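Local coordinates for protein SusD homolog (Bacteroides thetaiotaomicron VPI-5482, PDB 3FDH) that probably binds glycans at the bacterial outer membrane, as SusD itself does, for uptake by a partner transporter, at residues Tyr44-Tyr48 with Phe460-Tyr464; Glu50-Asp56 with Gly260-Ser266; Val55-Tyr61 with Pro310-Thr314; Ser301-Ala305 with Lys316-Ser320; Ala305-Ser309 with Thr452-Asn456. All coordinates share one frame; numbering follows the deposited sequence.

Contact 1. Residues Tyr44-Tyr48 with Phe460-Tyr464; sequences YASSY and FPLRY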
# COMPACT_ATOMS: atom_id res chain seq x y z
N TYR A 44 -9.40 4.27 0.83
CA TYR A 44 -10.50 3.46 0.28
C TYR A 44 -10.14 1.99 0.27
O TYR A 44 -10.96 1.13 0.61
CB TYR A 44 -10.95 3.99 -1.08
CG TYR A 44 -11.75 5.26 -1.00
CD1 TYR A 44 -11.16 6.48 -0.65
CD2 TYR A 44 -13.10 5.26 -1.30
CE1 TYR A 44 -11.91 7.67 -0.61
CE2 TYR A 44 -13.88 6.44 -1.24
CZ TYR A 44 -13.28 7.64 -0.91
OH TYR A 44 -14.07 8.78 -0.88
N ALA A 45 -8.92 1.67 -0.11
CA ALA A 45 -8.46 0.28 -0.05
C ALA A 45 -8.69 -0.33 1.33
O ALA A 45 -9.09 -1.49 1.48
CB ALA A 45 -6.96 0.20 -0.44
N SER A 46 -8.44 0.48 2.35
CA SER A 46 -8.61 0.03 3.73
C SER A 46 -10.00 -0.51 3.97
O SER A 46 -10.19 -1.53 4.64
CB SER A 46 -8.35 1.17 4.73
OG SER A 46 -7.04 1.65 4.67
N SER A 47 -10.97 0.17 3.37
CA SER A 47 -12.36 -0.25 3.47
C SER A 47 -12.60 -1.47 2.56
O SER A 47 -13.16 -2.47 2.96
CB SER A 47 -13.31 0.87 3.00
OG SER A 47 -14.61 0.38 2.81
N TYR A 48 -12.13 -1.40 1.33
CA TYR A 48 -12.45 -2.48 0.40
C TYR A 48 -11.98 -3.87 0.87
O TYR A 48 -12.71 -4.85 0.71
CB TYR A 48 -11.97 -2.18 -1.01
CG TYR A 48 -12.49 -0.92 -1.63
CD1 TYR A 48 -13.72 -0.40 -1.27
CD2 TYR A 48 -11.82 -0.34 -2.70
CE1 TYR A 48 -14.21 0.71 -1.91
CE2 TYR A 48 -12.31 0.78 -3.33
CZ TYR A 48 -13.53 1.28 -2.95
OH TYR A 48 -14.07 2.39 -3.60
N PHE A 460 -18.18 -5.66 -5.25
CA PHE A 460 -16.78 -5.63 -4.85
C PHE A 460 -16.00 -4.91 -5.94
O PHE A 460 -16.00 -5.35 -7.09
CB PHE A 460 -16.18 -7.01 -4.68
CG PHE A 460 -14.75 -6.93 -4.32
CD1 PHE A 460 -14.39 -6.52 -3.04
CD2 PHE A 460 -13.76 -7.14 -5.26
CE1 PHE A 460 -13.06 -6.34 -2.70
CE2 PHE A 460 -12.45 -7.01 -4.92
CZ PHE A 460 -12.09 -6.60 -3.63
N PRO A 461 -15.36 -3.77 -5.62
CA PRO A 461 -14.66 -3.08 -6.69
C PRO A 461 -13.37 -3.72 -7.14
O PRO A 461 -12.42 -3.88 -6.37
CB PRO A 461 -14.37 -1.70 -6.10
CG PRO A 461 -14.35 -1.92 -4.62
CD PRO A 461 -15.11 -3.17 -4.31
N LEU A 462 -13.34 -4.04 -8.42
CA LEU A 462 -12.18 -4.73 -9.03
C LEU A 462 -11.11 -3.75 -9.43
O LEU A 462 -10.00 -4.13 -9.82
CB LEU A 462 -12.62 -5.49 -10.27
CG LEU A 462 -13.72 -6.52 -10.05
CD1 LEU A 462 -14.14 -7.16 -11.35
CD2 LEU A 462 -13.23 -7.58 -9.18
N ARG A 463 -11.48 -2.48 -9.33
CA ARG A 463 -10.61 -1.37 -9.73
C ARG A 463 -11.21 -0.07 -9.27
O ARG A 463 -12.35 -0.06 -8.77
CB ARG A 463 -10.51 -1.33 -11.27
CG ARG A 463 -11.81 -1.09 -11.99
CD ARG A 463 -11.78 -1.75 -13.37
NE ARG A 463 -10.85 -1.11 -14.30
CZ ARG A 463 -10.37 -1.66 -15.41
NH1 ARG A 463 -10.68 -2.91 -15.74
NH2 ARG A 463 -9.55 -0.95 -16.17
N TYR A 464 -10.47 1.03 -9.49
CA TYR A 464 -10.93 2.39 -9.16
C TYR A 464 -11.43 3.05 -10.45
O TYR A 464 -10.82 2.85 -11.51
CB TYR A 464 -9.84 3.27 -8.60
CG TYR A 464 -9.48 2.87 -7.17
CD1 TYR A 464 -9.85 1.65 -6.70
CD2 TYR A 464 -8.76 3.73 -6.36
CE1 TYR A 464 -9.49 1.26 -5.40
CE2 TYR A 464 -8.43 3.36 -5.11
CZ TYR A 464 -8.79 2.16 -4.63
OH TYR A 464 -8.38 1.87 -3.33
O HOH W 1 -13.54 1.91 -6.48
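Apolar contacts carry most of this interface, and the ring of Tyr-48 is at their centre. Pro-461 sets its CG squarely over the middle of that ring in a CH-pi contact, 3.4 Å from CG to the Tyr-48 ring centroid and only 5° off the normal. On the opposite face lies the carbonyl O of Tyr-44, one helical turn back. Tyr-464 comes in at the edge, its CE1 lying near the plane of the Tyr-48 ring and 3.5 Å from Tyr-48 CE2, with the two ring planes turned 87° from each other. Tyr-48 has CG anti to its carbonyl carbon (chi1 -57°), which tips the ring off helix 40-48 into the corner between these two residues. The contact seats that helix of the largely helical SusD-like fold against the loop that joins helices 456-459 and 468-473. Phe-460 adds its ring edge, CE1 standing 3.7 Å from Tyr-48 O. Polar links are indirect or lead elsewhere: a water bridges Tyr-48 OH, 3.0 Å away, and the carbonyl O of Arg-463. The hydroxyl of Tyr-464 lies by Ala-45, 3.6 Å from OH to CB, but bonds to the carbonyl of Ile-41, while the Tyr-464 ring stacks on Phe-75.

Contact 2. Residues Glu50-Asp56 with Gly260-Ser266; sequences EYEVGVD and GFGASTS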
# COMPACT_ATOMS: atom_id res chain seq x y z
N GLU A 50 -11.14 -4.51 4.02
CA GLU A 50 -11.62 -4.64 5.40
C GLU A 50 -10.62 -4.56 6.53
O GLU A 50 -10.78 -5.19 7.58
CB GLU A 50 -12.52 -5.88 5.51
CG GLU A 50 -13.75 -5.82 4.58
CD GLU A 50 -14.72 -6.97 4.73
OE1 GLU A 50 -14.57 -7.81 5.63
OE2 GLU A 50 -15.64 -7.05 3.89
N TYR A 51 -9.63 -3.71 6.32
CA TYR A 51 -8.68 -3.34 7.41
C TYR A 51 -9.36 -2.36 8.38
O TYR A 51 -9.03 -2.25 9.59
CB TYR A 51 -7.49 -2.63 6.82
CG TYR A 51 -6.39 -3.51 6.29
CD1 TYR A 51 -6.23 -4.84 6.73
CD2 TYR A 51 -5.44 -2.99 5.39
CE1 TYR A 51 -5.17 -5.62 6.28
CE2 TYR A 51 -4.39 -3.76 4.94
CZ TYR A 51 -4.22 -5.05 5.40
OH TYR A 51 -3.16 -5.79 4.91
N GLU A 52 -10.29 -1.63 7.78
CA GLU A 52 -11.11 -0.60 8.43
C GLU A 52 -12.46 -0.57 7.84
O GLU A 52 -12.68 -1.06 6.73
CB GLU A 52 -10.47 0.81 8.33
CG GLU A 52 -9.02 0.93 8.81
CD GLU A 52 -8.76 0.74 10.29
OE1 GLU A 52 -9.71 0.81 11.10
OE2 GLU A 52 -7.56 0.59 10.65
N VAL A 53 -13.35 0.09 8.58
CA VAL A 53 -14.73 0.29 8.14
C VAL A 53 -14.99 1.77 7.94
O VAL A 53 -14.68 2.61 8.78
CB VAL A 53 -15.76 -0.31 9.15
CG1 VAL A 53 -17.18 -0.16 8.63
CG2 VAL A 53 -15.45 -1.79 9.39
N GLY A 54 -15.50 2.11 6.77
CA GLY A 54 -15.89 3.50 6.52
C GLY A 54 -17.20 3.74 7.24
O GLY A 54 -18.20 3.07 6.98
N VAL A 55 -17.20 4.73 8.13
CA VAL A 55 -18.35 4.97 9.04
C VAL A 55 -19.03 6.35 8.87
O VAL A 55 -20.11 6.60 9.38
CB VAL A 55 -17.94 4.73 10.56
CG1 VAL A 55 -17.60 3.22 10.83
CG2 VAL A 55 -16.79 5.68 11.00
N ASP A 56 -18.38 7.23 8.12
CA ASP A 56 -18.94 8.55 7.88
C ASP A 56 -18.66 9.11 6.48
O ASP A 56 -17.62 8.86 5.88
CB ASP A 56 -18.44 9.54 8.93
CG ASP A 56 -19.22 10.84 8.90
OD1 ASP A 56 -20.44 10.82 9.13
OD2 ASP A 56 -18.62 11.89 8.63
N GLY A 260 -13.40 9.15 9.97
CA GLY A 260 -14.21 8.29 9.12
C GLY A 260 -14.04 6.80 9.09
O GLY A 260 -14.67 6.12 8.28
N PHE A 261 -13.21 6.32 9.97
CA PHE A 261 -12.94 4.88 10.14
C PHE A 261 -13.42 4.35 11.49
O PHE A 261 -13.39 5.03 12.51
CB PHE A 261 -11.45 4.55 10.14
CG PHE A 261 -10.76 4.68 8.80
CD1 PHE A 261 -11.30 4.16 7.65
CD2 PHE A 261 -9.50 5.24 8.75
CE1 PHE A 261 -10.61 4.25 6.47
CE2 PHE A 261 -8.81 5.31 7.58
CZ PHE A 261 -9.35 4.82 6.44
N GLY A 262 -13.87 3.11 11.44
CA GLY A 262 -14.29 2.31 12.57
C GLY A 262 -13.56 0.96 12.53
O GLY A 262 -13.15 0.48 11.49
N ALA A 263 -13.34 0.40 13.71
CA ALA A 263 -12.63 -0.87 13.84
C ALA A 263 -13.36 -1.96 13.04
O ALA A 263 -14.57 -2.13 13.16
CB ALA A 263 -12.57 -1.26 15.32
N SER A 264 -12.59 -2.72 12.26
CA SER A 264 -13.11 -3.80 11.44
C SER A 264 -13.42 -5.08 12.19
O SER A 264 -12.53 -5.68 12.80
CB SER A 264 -12.10 -4.14 10.33
OG SER A 264 -12.54 -5.25 9.56
N THR A 265 -14.68 -5.49 12.10
CA THR A 265 -15.14 -6.71 12.76
C THR A 265 -14.46 -7.93 12.14
O THR A 265 -13.90 -8.77 12.84
CB THR A 265 -16.68 -6.85 12.71
OG1 THR A 265 -17.28 -5.79 13.47
CG2 THR A 265 -17.12 -8.17 13.33
N SER A 266 -14.51 -8.01 10.82
CA SER A 266 -13.91 -9.15 10.10
C SER A 266 -12.43 -9.31 10.46
O SER A 266 -11.92 -10.41 10.68
CB SER A 266 -14.17 -9.06 8.57
OG SER A 266 -13.49 -7.98 7.95
O HOH W 2 -9.84 -1.88 12.05
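Glu-52 lays the aliphatic part of its side chain over one face of the Phe-261 ring, CG sitting 4.1 Å from the ring centroid and 11° off the normal, while CB reaches Phe-261 CD1 at 3.5 Å. A bend at chi2 (-67°) turns the carboxylate away from this ring, and its OE2 bonds to Ser-320. The backbones pair alongside: Val-53 N donates to Gly-262 O over 2.9 Å and Gly-262 N returns the bond to Val-53 O. Strands 52-54 and 261-263 thus form a small two-stranded antiparallel sheet in a mostly helical protein, Val-53 and Gly-262 being a hydrogen-bonded pair. Beyond it, Val-55 N donates to Gly-260 O over 2.9 Å, nearly straight (168° at the hydrogen). The absence of a side chain on Gly-262 matters, because a CB there would collide with Val-55 CG1. At the other end two serines hold Glu-50, the C' residue of the Schellman motif that closes helix 40-48. Ser-264, N-cap of helix 265-274, gives its OG proton to Glu-50 O at 2.6 Å from above the carbonyl plane. Ser-266 OG donates to the anti lone pair of Glu-50 OE1, also at 2.6 Å.

Contact 3. Residues Val55-Tyr61 with Pro310-Thr314; sequences VDNQLYY and PDQST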
# COMPACT_ATOMS: atom_id res chain seq x y z
N VAL A 55 -17.20 4.73 8.13
CA VAL A 55 -18.35 4.97 9.04
C VAL A 55 -19.03 6.35 8.87
O VAL A 55 -20.11 6.60 9.38
CB VAL A 55 -17.94 4.73 10.56
CG1 VAL A 55 -17.60 3.22 10.83
CG2 VAL A 55 -16.79 5.68 11.00
N ASP A 56 -18.38 7.23 8.12
CA ASP A 56 -18.94 8.55 7.88
C ASP A 56 -18.66 9.11 6.48
O ASP A 56 -17.62 8.86 5.88
CB ASP A 56 -18.44 9.54 8.93
CG ASP A 56 -19.22 10.84 8.90
OD1 ASP A 56 -20.44 10.82 9.13
OD2 ASP A 56 -18.62 11.89 8.63
N ASN A 57 -19.65 9.85 5.99
CA ASN A 57 -19.56 10.61 4.77
C ASN A 57 -19.12 9.76 3.59
O ASN A 57 -19.60 8.65 3.39
CB ASN A 57 -18.59 11.78 5.01
CG ASN A 57 -18.86 13.00 4.10
OD1 ASN A 57 -19.31 12.88 2.97
ND2 ASN A 57 -18.55 14.17 4.62
N GLN A 58 -18.21 10.29 2.78
CA GLN A 58 -17.81 9.55 1.58
C GLN A 58 -17.38 8.11 1.82
O GLN A 58 -17.80 7.21 1.07
CB GLN A 58 -16.72 10.28 0.79
CG GLN A 58 -17.30 11.47 0.06
CD GLN A 58 -16.27 12.22 -0.80
OE1 GLN A 58 -15.87 13.34 -0.43
NE2 GLN A 58 -15.81 11.60 -1.93
N LEU A 59 -16.57 7.89 2.82
CA LEU A 59 -16.07 6.54 3.11
C LEU A 59 -17.22 5.62 3.58
O LEU A 59 -17.15 4.40 3.42
CB LEU A 59 -14.90 6.57 4.11
CG LEU A 59 -13.97 5.36 4.08
CD1 LEU A 59 -13.32 5.19 2.70
CD2 LEU A 59 -12.91 5.50 5.16
N TYR A 60 -18.26 6.23 4.12
CA TYR A 60 -19.45 5.46 4.56
C TYR A 60 -20.12 4.90 3.31
O TYR A 60 -20.46 3.70 3.25
CB TYR A 60 -20.45 6.29 5.37
CG TYR A 60 -21.79 5.60 5.47
CD1 TYR A 60 -22.01 4.59 6.39
CD2 TYR A 60 -22.81 5.92 4.60
CE1 TYR A 60 -23.23 3.93 6.47
CE2 TYR A 60 -24.04 5.26 4.67
CZ TYR A 60 -24.22 4.25 5.58
OH TYR A 60 -25.41 3.60 5.65
N TYR A 61 -20.22 5.76 2.31
CA TYR A 61 -20.89 5.41 1.02
C TYR A 61 -20.06 4.40 0.21
O TYR A 61 -20.58 3.57 -0.55
CB TYR A 61 -21.33 6.65 0.22
CG TYR A 61 -22.46 7.35 0.99
CD1 TYR A 61 -23.70 6.74 1.12
CD2 TYR A 61 -22.24 8.53 1.66
CE1 TYR A 61 -24.73 7.33 1.87
CE2 TYR A 61 -23.25 9.13 2.42
CZ TYR A 61 -24.48 8.51 2.53
OH TYR A 61 -25.47 9.13 3.29
N PRO A 310 -22.31 -0.50 8.71
CA PRO A 310 -22.44 0.32 9.91
C PRO A 310 -23.51 1.39 9.84
O PRO A 310 -24.00 1.77 8.77
CB PRO A 310 -21.12 1.08 9.95
CG PRO A 310 -20.84 1.31 8.50
CD PRO A 310 -21.28 0.01 7.82
N ASP A 311 -23.87 1.87 11.00
CA ASP A 311 -24.67 3.08 11.11
C ASP A 311 -23.68 4.21 10.84
O ASP A 311 -22.50 4.11 11.20
CB ASP A 311 -25.24 3.24 12.51
CG ASP A 311 -26.32 2.23 12.83
OD1 ASP A 311 -26.99 1.75 11.88
OD2 ASP A 311 -26.52 1.96 14.03
N GLN A 312 -24.13 5.27 10.19
CA GLN A 312 -23.25 6.37 9.84
C GLN A 312 -23.04 7.27 11.06
O GLN A 312 -23.98 7.84 11.63
CB GLN A 312 -23.82 7.11 8.65
CG GLN A 312 -22.83 8.05 8.05
CD GLN A 312 -23.37 8.77 6.85
OE1 GLN A 312 -22.65 9.57 6.23
NE2 GLN A 312 -24.64 8.52 6.52
N SER A 313 -21.79 7.37 11.50
CA SER A 313 -21.47 8.09 12.72
C SER A 313 -19.96 8.18 12.92
O SER A 313 -19.23 7.23 12.61
CB SER A 313 -22.08 7.33 13.90
OG SER A 313 -21.71 7.88 15.16
N THR A 314 -19.51 9.30 13.46
CA THR A 314 -18.09 9.50 13.68
C THR A 314 -17.76 9.28 15.14
O THR A 314 -16.62 9.40 15.56
CB THR A 314 -17.60 10.91 13.27
OG1 THR A 314 -18.35 11.89 14.00
CG2 THR A 314 -17.76 11.13 11.75
O HOH W 3 -25.44 0.71 6.87
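Gln-312 lies flat against Tyr-60, its amide plane within 6° of the ring plane and its CB over the ring centre, 3.9 Å from the Tyr-60 centroid. The side chain is extended, with CG anti to the backbone N (chi1 -167°), and this lays the amide over the CD2 side of the ring, with OE1 pointing to the backbone of Asn-57. That OE1 accepts from Asn-57 N at 3.0 Å, the donor tilted slightly from the amide carbonyl plane, and so satisfies a backbone N-H. The other end of the amide, NE2, makes a weak bond of 3.4 Å to Tyr-61 OH, whose ring stands perpendicular to the amide. Both ends of the glutamine head are therefore engaged, which should limit its rotation. The backbones are joined by Ser-313 N donating to Val-55 O, 2.8 Å away, an oxygen that also receives a CA-H contact from Gln-312. Pro-310 O faces the edge of the Tyr-60 ring, 3.2 Å from CE1, and accepts from a water that also bonds to Tyr-60 OH. The hydroxyl of Ser-313 is turned to the backbone N atoms of Ser-315 and Lys-316. The methyl CG2 of Thr-314 lies against the Asp-56 carboxylate, 3.2 Å from Asp-56 CG; the apolar touches are Pro-310 CG on the Tyr-60 ring and Pro-310 CB on Val-55 CG1. The contact lies at the surface, where the loop leading to strand 319-320 runs past the junction of strand 52-54 with helix 57-63, which packs in turn on helix 40-48, where Gln-58 touches Tyr-44.

Contact 4. Residues Ser301-Ala305 with Lys316-Ser320; sequences SLVPA and KYGIS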
# COMPACT_ATOMS: atom_id res chain seq x y z
N SER A 301 -17.03 -3.43 24.62
CA SER A 301 -16.87 -1.96 24.76
C SER A 301 -16.12 -1.35 23.60
O SER A 301 -16.07 -0.13 23.45
CB SER A 301 -16.22 -1.57 26.07
OG SER A 301 -14.89 -2.01 26.19
N LEU A 302 -15.53 -2.18 22.76
CA LEU A 302 -14.83 -1.69 21.57
C LEU A 302 -15.81 -1.12 20.57
O LEU A 302 -15.51 -0.20 19.82
CB LEU A 302 -14.02 -2.81 20.90
CG LEU A 302 -13.36 -2.46 19.56
CD1 LEU A 302 -12.38 -1.27 19.73
CD2 LEU A 302 -12.67 -3.71 19.01
N VAL A 303 -17.00 -1.70 20.57
CA VAL A 303 -18.03 -1.33 19.61
C VAL A 303 -17.43 -1.34 18.18
O VAL A 303 -17.37 -0.30 17.48
CB VAL A 303 -18.69 0.04 19.94
CG1 VAL A 303 -19.95 0.26 19.06
CG2 VAL A 303 -19.06 0.13 21.43
N PRO A 304 -16.98 -2.52 17.72
CA PRO A 304 -16.48 -2.55 16.34
C PRO A 304 -17.59 -2.34 15.34
O PRO A 304 -18.78 -2.55 15.63
CB PRO A 304 -15.85 -3.95 16.23
CG PRO A 304 -16.67 -4.80 17.20
CD PRO A 304 -17.06 -3.86 18.33
N ALA A 305 -17.19 -1.88 14.18
CA ALA A 305 -18.10 -1.59 13.08
C ALA A 305 -18.32 -2.84 12.21
O ALA A 305 -17.35 -3.55 11.86
CB ALA A 305 -17.58 -0.40 12.25
N LYS A 316 -19.84 6.63 17.19
CA LYS A 316 -20.35 5.35 17.72
C LYS A 316 -19.35 4.21 17.91
O LYS A 316 -19.34 3.47 18.91
CB LYS A 316 -21.47 4.85 16.84
CG LYS A 316 -22.09 3.55 17.30
CD LYS A 316 -23.13 3.07 16.32
CE LYS A 316 -23.76 1.74 16.73
NZ LYS A 316 -24.41 1.82 18.08
N TYR A 317 -18.54 4.03 16.89
CA TYR A 317 -17.62 2.87 16.82
C TYR A 317 -16.21 3.14 17.27
O TYR A 317 -15.65 4.22 17.11
CB TYR A 317 -17.58 2.33 15.38
CG TYR A 317 -18.94 1.93 14.83
CD1 TYR A 317 -19.55 0.74 15.26
CD2 TYR A 317 -19.64 2.75 13.93
CE1 TYR A 317 -20.79 0.38 14.80
CE2 TYR A 317 -20.91 2.38 13.47
CZ TYR A 317 -21.47 1.19 13.91
OH TYR A 317 -22.73 0.81 13.48
N GLY A 318 -15.66 2.07 17.81
CA GLY A 318 -14.28 2.00 18.23
C GLY A 318 -13.40 2.07 17.01
O GLY A 318 -13.88 2.14 15.87
N ILE A 319 -12.10 2.03 17.25
CA ILE A 319 -11.14 2.25 16.20
C ILE A 319 -9.89 1.42 16.33
O ILE A 319 -9.64 0.85 17.36
CB ILE A 319 -10.66 3.74 16.22
CG1 ILE A 319 -10.14 4.11 17.62
CG2 ILE A 319 -11.78 4.71 15.72
CD1 ILE A 319 -9.42 5.43 17.79
N SER A 320 -9.13 1.33 15.23
CA SER A 320 -7.80 0.76 15.30
C SER A 320 -6.88 1.82 15.93
O SER A 320 -7.08 3.02 15.75
CB SER A 320 -7.25 0.33 13.93
OG SER A 320 -6.93 1.45 13.11
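A short loop, closed on itself just before strand 319-320, brings Val-303 and Ala-305 against Tyr-317 and Gly-318; the strand itself pairs with strand 283-284 in a small antiparallel sheet. The closure is backbone-made: Gly-318 N donates to Val-303 O over 2.9 Å at a fairly straight 160°. Leu-302 O lies close by, 3.0 Å from Gly-318 CA, so that a CB on this glycine would run into it. Beside this bond the Tyr-317 ring is sandwiched between two side chains. Ala-305 puts its CB over one face, offset toward the rim and 3.7 Å from Tyr-317 CG. The aliphatic chain of Lys-316 lies on the opposite face through CD, while Val-303 O sits at the ring edge, 3.3 Å from CD1. Tyr-317 has CG anti to its carbonyl carbon (chi1 -57°), an orientation that lays the ring along residues 303-305 and lets its hydroxyl bond to the backbone N of Asp-311. Val-303 CG1 approaches at about a right angle to the tyrosine side chain, 3.9 Å from CD1, and also rests on Lys-316 O at 3.3 Å. A serine in place of Tyr-317 would probably leave Ala-305 CB and the Lys-316 chain without the surface they share and Asp-311 N without its hydroxyl partner. With a single clear hydrogen bond between the segments, and that between backbone atoms, the side-chain fit rests on dispersion and CH-pi contact, and the hydroxyl of Tyr-317 is used within the same loop, on Asp-311 N.

Contact 5. Residues Ala305-Ser309 with Thr452-Asn456; sequences APNGS and TNPNN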
# COMPACT_ATOMS: atom_id res chain seq x y z
N ALA A 305 -17.19 -1.88 14.18
CA ALA A 305 -18.10 -1.59 13.08
C ALA A 305 -18.32 -2.84 12.21
O ALA A 305 -17.35 -3.55 11.86
CB ALA A 305 -17.58 -0.40 12.25
N PRO A 306 -19.59 -3.11 11.86
CA PRO A 306 -19.87 -4.24 11.01
C PRO A 306 -19.52 -3.92 9.57
O PRO A 306 -19.99 -2.93 8.98
CB PRO A 306 -21.37 -4.44 11.14
CG PRO A 306 -21.88 -3.09 11.44
CD PRO A 306 -20.83 -2.42 12.26
N ASN A 307 -18.69 -4.77 9.00
CA ASN A 307 -18.24 -4.55 7.62
C ASN A 307 -19.40 -4.51 6.67
O ASN A 307 -20.24 -5.39 6.66
CB ASN A 307 -17.26 -5.63 7.17
CG ASN A 307 -16.13 -5.80 8.14
OD1 ASN A 307 -16.26 -6.58 9.10
ND2 ASN A 307 -15.07 -4.97 8.00
N GLY A 308 -19.44 -3.44 5.89
CA GLY A 308 -20.51 -3.27 4.91
C GLY A 308 -21.87 -2.80 5.39
O GLY A 308 -22.76 -2.60 4.57
N SER A 309 -22.05 -2.62 6.70
CA SER A 309 -23.35 -2.23 7.24
C SER A 309 -23.33 -1.38 8.53
O SER A 309 -24.23 -1.49 9.35
CB SER A 309 -24.21 -3.50 7.47
OG SER A 309 -23.73 -4.25 8.57
N THR A 452 -16.22 -9.98 4.62
CA THR A 452 -17.61 -10.21 5.05
C THR A 452 -18.65 -9.20 4.56
O THR A 452 -19.83 -9.39 4.74
CB THR A 452 -17.67 -10.37 6.58
OG1 THR A 452 -17.37 -9.13 7.23
CG2 THR A 452 -16.68 -11.42 7.02
N ASN A 453 -18.21 -8.13 3.91
CA ASN A 453 -19.16 -7.12 3.40
C ASN A 453 -20.25 -7.79 2.53
O ASN A 453 -19.93 -8.34 1.49
CB ASN A 453 -18.39 -6.05 2.61
CG ASN A 453 -19.21 -4.84 2.30
OD1 ASN A 453 -20.41 -4.93 1.99
ND2 ASN A 453 -18.55 -3.67 2.28
N PRO A 454 -21.54 -7.67 2.89
CA PRO A 454 -22.54 -8.39 2.09
C PRO A 454 -22.73 -7.82 0.74
O PRO A 454 -23.31 -8.47 -0.14
CB PRO A 454 -23.83 -8.18 2.89
CG PRO A 454 -23.40 -7.75 4.23
CD PRO A 454 -22.15 -7.01 4.05
N ASN A 455 -22.23 -6.61 0.56
CA ASN A 455 -22.43 -5.89 -0.71
C ASN A 455 -21.48 -6.37 -1.79
O ASN A 455 -21.57 -6.01 -2.97
CB ASN A 455 -22.28 -4.40 -0.49
CG ASN A 455 -23.33 -3.84 0.44
OD1 ASN A 455 -24.50 -3.76 0.08
ND2 ASN A 455 -22.90 -3.42 1.64
N ASN A 456 -20.58 -7.23 -1.36
CA ASN A 456 -19.56 -7.77 -2.27
C ASN A 456 -20.10 -8.83 -3.23
O ASN A 456 -19.37 -9.30 -4.10
CB ASN A 456 -18.41 -8.38 -1.46
CG ASN A 456 -17.46 -7.35 -0.95
OD1 ASN A 456 -17.53 -6.17 -1.32
ND2 ASN A 456 -16.55 -7.78 -0.14
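Gly-308, in the type II turn 306-309, lies against the amide of Asn-453, which begins the type I turn 453-456 that leads toward helix 456-459. The CA of Gly-308 is 3.3 Å from both CG and ND2 of the Asn-453 side chain. The fit favours glycine: phi is positive (78°), and a CB would clash with Asn-453 OD1 and Pro-454 CD. Asn-453 CG is anti to its own backbone N (chi1 -168°), which brings the amide between the two turns. Its OD1 accepts twice, from Asn-455 N in a capping bond and from Asn-455 ND2 on a lone pair in the carbonyl plane, while ND2 is hydrogen-bonded to Glu-63 O. Replacing Asn-453 with an alanine would probably leave Asn-455 N without its cap, the Asn-455 amide freer to turn, and a gap beside Gly-308. On the other flank Asn-307 and Thr-452 approach obliquely, CB of Asn-307 standing 3.5 Å from Thr-452 OG1. The Asn-307 amide itself is engaged elsewhere, OD1 with Ser-266 N and ND2 with Ser-264 OG. The Glu-50 carboxylate accepts from Thr-452 N through OE1 and from Asn-453 N through OE2, at the entry to the second turn. Pro-454 CD lies 3.6 Å from Asn-307 O.

In the fold
From the N terminus, helix 40-48 opens contact 1, which closes only at residues 460-464 and so encloses the other four in sequence. Contact 2 follows directly, joining strand 52-54 to strand 261-263 and the start of helix 265-274. Contact 3 begins at the residues it shares with contact 2, Val-55 and Asp-56, and ends at 310-314, so the two loops cross. Contact 4 is short-range, closing the loop before strand 319-320, and crosses contact 3. Contact 5 starts from Ala-305, shared with contact 4, and runs to 452-456, also crossing contact 3. Together they tie the N-terminal helix-strand-helix region to the 301-318 loop before strand 319-320 and the loops on either side of helix 456-459.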